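Local coordinates for protein alanine racemase 1 (Caldanaerobacter subterraneus subsp. tengcongensis MB4, PDB 4Y2W) that belongs to the alanine racemase family, pairing an N-terminal TIM-barrel domain with a C-terminal domain rich in beta strands, at residues 12-17 and 247-252. The protein carries 1 engineered substitution. Numbering follows the deposited sequence.
Sequences EVYLDA and TLRFTT
E12 and R249 form the hydrogen-bonded pair of a short, buried antiparallel beta ladder that joins the N-terminal strand 10-14 to the first part of strand 248-260, where the C-terminal domain meets the barrel domain. The axes of strands 12-14 and 248-252 come within 4.9 Å of each other and run at 170°, close to exactly antiparallel. E12 N donates a hydrogen bond to R249 O at 2.8 Å, almost straight at 176°, and R249 N donates one to E12 O at 2.9 Å. Past the non-hydrogen-bonded pair V13–L248, one further bond, Y14 N to T247 O at 2.8 Å, follows where T247 is still loop; Y14 itself is the N-cap of helix 15-28. The ladder belongs to the mixed sheet of the C-terminal domain: strand 372-376 pairs in parallel with strand 10-14, although strand 10-14 precedes the whole alpha/beta barrel in sequence, and Y14 also meets the ring of F375.

On the face shared by E12 and R249 the two side chains lie side by side. E12 is extended beyond CG (chi2 -179°), while bends at chi2 and chi3 in R249 bring its guanidinium to E12 OE1. The salt bridge runs from R249 NH2 to the syn side of E12 OE1 at 3.0 Å, with a weak second bond from NE. Y14 OH donates to the same oxygen at 2.7 Å from the opposite face of the carboxylate, so two donors besides the weak one grip OE1; this would probably stabilise its negative charge. R249 NH2 also forms a salt bridge with E334, and NH1 a hydrogen bond with T340 O. T247 O lies in plane at the edge of the Y14 ring, 3.7 Å from CD1. Where helix 15-28 begins, A17 CB packs on T247 CG2 at 3.8 Å, while T247 OG1 bonds to F230 O.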
ATOM      1  N   GLU A  12       7.645 -13.361   2.993  1.00 38.47           N
ATOM      2  CA  GLU A  12       7.794 -14.492   3.901  1.00 39.70           C
ATOM      3  C   GLU A  12       7.935 -13.961   5.325  1.00 40.48           C
ATOM      4  O   GLU A  12       8.935 -13.307   5.653  1.00 41.99           O
ATOM      5  CB  GLU A  12       9.019 -15.332   3.521  1.00 39.46           C
ATOM      6  CG  GLU A  12       8.909 -16.023   2.169  1.00 38.96           C
ATOM      7  CD  GLU A  12      10.125 -16.867   1.816  1.00 38.93           C
ATOM      8  OE1 GLU A  12      11.176 -16.738   2.479  1.00 37.71           O
ATOM      9  OE2 GLU A  12      10.031 -17.664   0.858  1.00 39.77           O
ATOM     10  N   VAL A  13       6.929 -14.224   6.160  1.00 39.47           N
ATOM     11  CA  VAL A  13       6.938 -13.790   7.559  1.00 39.60           C
ATOM     12  C   VAL A  13       7.440 -14.909   8.469  1.00 40.55           C
ATOM     13  O   VAL A  13       6.880 -16.008   8.482  1.00 40.67           O
ATOM     14  CB  VAL A  13       5.533 -13.348   8.016  1.00 38.95           C
ATOM     15  CG1 VAL A  13       5.496 -13.088   9.516  1.00 38.55           C
ATOM     16  CG2 VAL A  13       5.109 -12.110   7.246  1.00 39.17           C
ATOM     17  N   TYR A  14       8.490 -14.616   9.232  1.00 41.96           N
ATOM     18  CA  TYR A  14       9.095 -15.590  10.139  1.00 42.49           C
ATOM     19  C   TYR A  14       8.614 -15.346  11.560  1.00 42.25           C
ATOM     20  O   TYR A  14       9.169 -14.527  12.289  1.00 42.19           O
ATOM     21  CB  TYR A  14      10.621 -15.537  10.033  1.00 43.46           C
ATOM     22  CG  TYR A  14      11.087 -16.013   8.680  1.00 44.05           C
ATOM     23  CD1 TYR A  14      11.035 -15.171   7.575  1.00 44.99           C
ATOM     24  CD2 TYR A  14      11.517 -17.318   8.492  1.00 44.84           C
ATOM     25  CE1 TYR A  14      11.428 -15.607   6.321  1.00 45.49           C
ATOM     26  CE2 TYR A  14      11.914 -17.766   7.242  1.00 45.83           C
ATOM     27  CZ  TYR A  14      11.867 -16.902   6.159  1.00 45.79           C
ATOM     28  OH  TYR A  14      12.259 -17.335   4.916  1.00 46.82           O
ATOM     29  N   LEU A  15       7.569 -16.076  11.935  1.00 42.84           N
ATOM     30  CA  LEU A  15       6.894 -15.892  13.220  1.00 42.90           C
ATOM     31  C   LEU A  15       7.797 -16.181  14.414  1.00 42.47           C
ATOM     32  O   LEU A  15       7.723 -15.484  15.423  1.00 41.14           O
ATOM     33  CB  LEU A  15       5.643 -16.771  13.289  1.00 42.54           C
ATOM     34  CG  LEU A  15       4.544 -16.392  12.295  1.00 42.58           C
ATOM     35  CD1 LEU A  15       3.573 -17.548  12.118  1.00 42.59           C
ATOM     36  CD2 LEU A  15       3.818 -15.124  12.732  1.00 42.79           C
ATOM     37  N   ASP A  16       8.640 -17.206  14.297  1.00 43.78           N
ATOM     38  CA  ASP A  16       9.591 -17.552  15.366  1.00 44.84           C
ATOM     39  C   ASP A  16      10.664 -16.470  15.593  1.00 44.58           C
ATOM     40  O   ASP A  16      11.258 -16.401  16.668  1.00 44.84           O
ATOM     41  CB  ASP A  16      10.243 -18.920  15.112  1.00 45.39           C
ATOM     42  CG  ASP A  16      10.960 -18.997  13.775  1.00 46.17           C
ATOM     43  OD1 ASP A  16      10.280 -19.137  12.734  1.00 46.51           O
ATOM     44  OD2 ASP A  16      12.205 -18.941  13.767  1.00 47.46           O
ATOM     45  N   ALA A  17      10.905 -15.636  14.584  1.00 44.76           N
ATOM     46  CA  ALA A  17      11.808 -14.493  14.712  1.00 45.73           C
ATOM     47  C   ALA A  17      11.141 -13.317  15.429  1.00 46.73           C
ATOM     48  O   ALA A  17      11.805 -12.553  16.130  1.00 47.14           O
ATOM     49  CB  ALA A  17      12.307 -14.059  13.341  1.00 45.61           C
ATOM     50  N   THR A 247      12.727 -10.887  10.440  1.00 42.69           N
ATOM     51  CA  THR A 247      11.327 -11.301  10.553  1.00 42.11           C
ATOM     52  C   THR A 247      10.588 -11.357   9.218  1.00 42.46           C
ATOM     53  O   THR A 247       9.625 -12.113   9.079  1.00 42.87           O
ATOM     54  CB  THR A 247      10.544 -10.365  11.492  1.00 41.64           C
ATOM     55  OG1 THR A 247      10.717  -9.008  11.071  1.00 41.30           O
ATOM     56  CG2 THR A 247      11.029 -10.511  12.919  1.00 42.16           C
ATOM     57  N   LEU A 248      11.029 -10.556   8.248  1.00 42.09           N
ATOM     58  CA  LEU A 248      10.378 -10.494   6.940  1.00 41.72           C
ATOM     59  C   LEU A 248      11.373 -10.612   5.797  1.00 42.18           C
ATOM     60  O   LEU A 248      12.413  -9.955   5.805  1.00 42.53           O
ATOM     61  CB  LEU A 248       9.620  -9.178   6.800  1.00 40.76           C
ATOM     62  CG  LEU A 248       8.902  -8.942   5.467  1.00 40.33           C
ATOM     63  CD1 LEU A 248       7.614  -8.166   5.701  1.00 40.11           C
ATOM     64  CD2 LEU A 248       9.786  -8.238   4.443  1.00 40.51           C
ATOM     65  N   ARG A 249      11.034 -11.436   4.806  1.00 42.46           N
ATOM     66  CA  ARG A 249      11.772 -11.469   3.542  1.00 42.73           C
ATOM     67  C   ARG A 249      10.833 -11.156   2.373  1.00 41.67           C
ATOM     68  O   ARG A 249       9.922 -11.928   2.073  1.00 42.34           O
ATOM     69  CB  ARG A 249      12.444 -12.824   3.329  1.00 43.17           C
ATOM     70  CG  ARG A 249      13.531 -13.153   4.339  1.00 44.23           C
ATOM     71  CD  ARG A 249      14.617 -14.010   3.707  1.00 45.12           C
ATOM     72  NE  ARG A 249      14.053 -15.161   3.001  1.00 45.49           N
ATOM     73  CZ  ARG A 249      14.609 -15.776   1.956  1.00 45.31           C
ATOM     74  NH1 ARG A 249      15.771 -15.374   1.446  1.00 44.75           N
ATOM     75  NH2 ARG A 249      13.986 -16.811   1.406  1.00 46.43           N
ATOM     76  N   PHE A 250      11.059 -10.015   1.728  1.00 39.96           N
ATOM     77  CA  PHE A 250      10.270  -9.588   0.578  1.00 39.04           C
ATOM     78  C   PHE A 250      10.950 -10.141  -0.666  1.00 38.14           C
ATOM     79  O   PHE A 250      12.037  -9.699  -1.021  1.00 37.67           O
ATOM     80  CB  PHE A 250      10.199  -8.055   0.546  1.00 38.86           C
ATOM     81  CG  PHE A 250       9.217  -7.482  -0.445  1.00 38.80           C
ATOM     82  CD1 PHE A 250       8.280  -8.274  -1.108  1.00 38.95           C
ATOM     83  CD2 PHE A 250       9.209  -6.113  -0.682  1.00 38.76           C
ATOM     84  CE1 PHE A 250       7.386  -7.715  -2.004  1.00 38.82           C
ATOM     85  CE2 PHE A 250       8.316  -5.550  -1.574  1.00 39.24           C
ATOM     86  CZ  PHE A 250       7.402  -6.352  -2.237  1.00 39.05           C
ATOM     87  N   THR A 251      10.316 -11.121  -1.309  1.00 37.61           N
ATOM     88  CA  THR A 251      10.949 -11.872  -2.393  1.00 37.49           C
ATOM     89  C   THR A 251      10.088 -11.959  -3.655  1.00 37.16           C
ATOM     90  O   THR A 251       8.872 -11.752  -3.611  1.00 37.52           O
ATOM     91  CB  THR A 251      11.291 -13.303  -1.935  1.00 37.90           C
ATOM     92  OG1 THR A 251      10.103 -14.101  -1.894  1.00 37.78           O
ATOM     93  CG2 THR A 251      11.944 -13.286  -0.551  1.00 38.12           C
ATOM     94  N   THR A 252      10.742 -12.264  -4.775  1.00 35.98           N
ATOM     95  CA  THR A 252      10.065 -12.527  -6.047  1.00 35.43           C
ATOM     96  C   THR A 252      10.868 -13.530  -6.879  1.00 35.65           C
ATOM     97  O   THR A 252      11.860 -14.080  -6.401  1.00 35.51           O
ATOM     98  CB  THR A 252       9.835 -11.236  -6.850  1.00 35.09           C
ATOM     99  OG1 THR A 252       9.022 -11.526  -7.991  1.00 35.17           O
ATOM    100  CG2 THR A 252      11.149 -10.623  -7.310  1.00 35.23           C
TER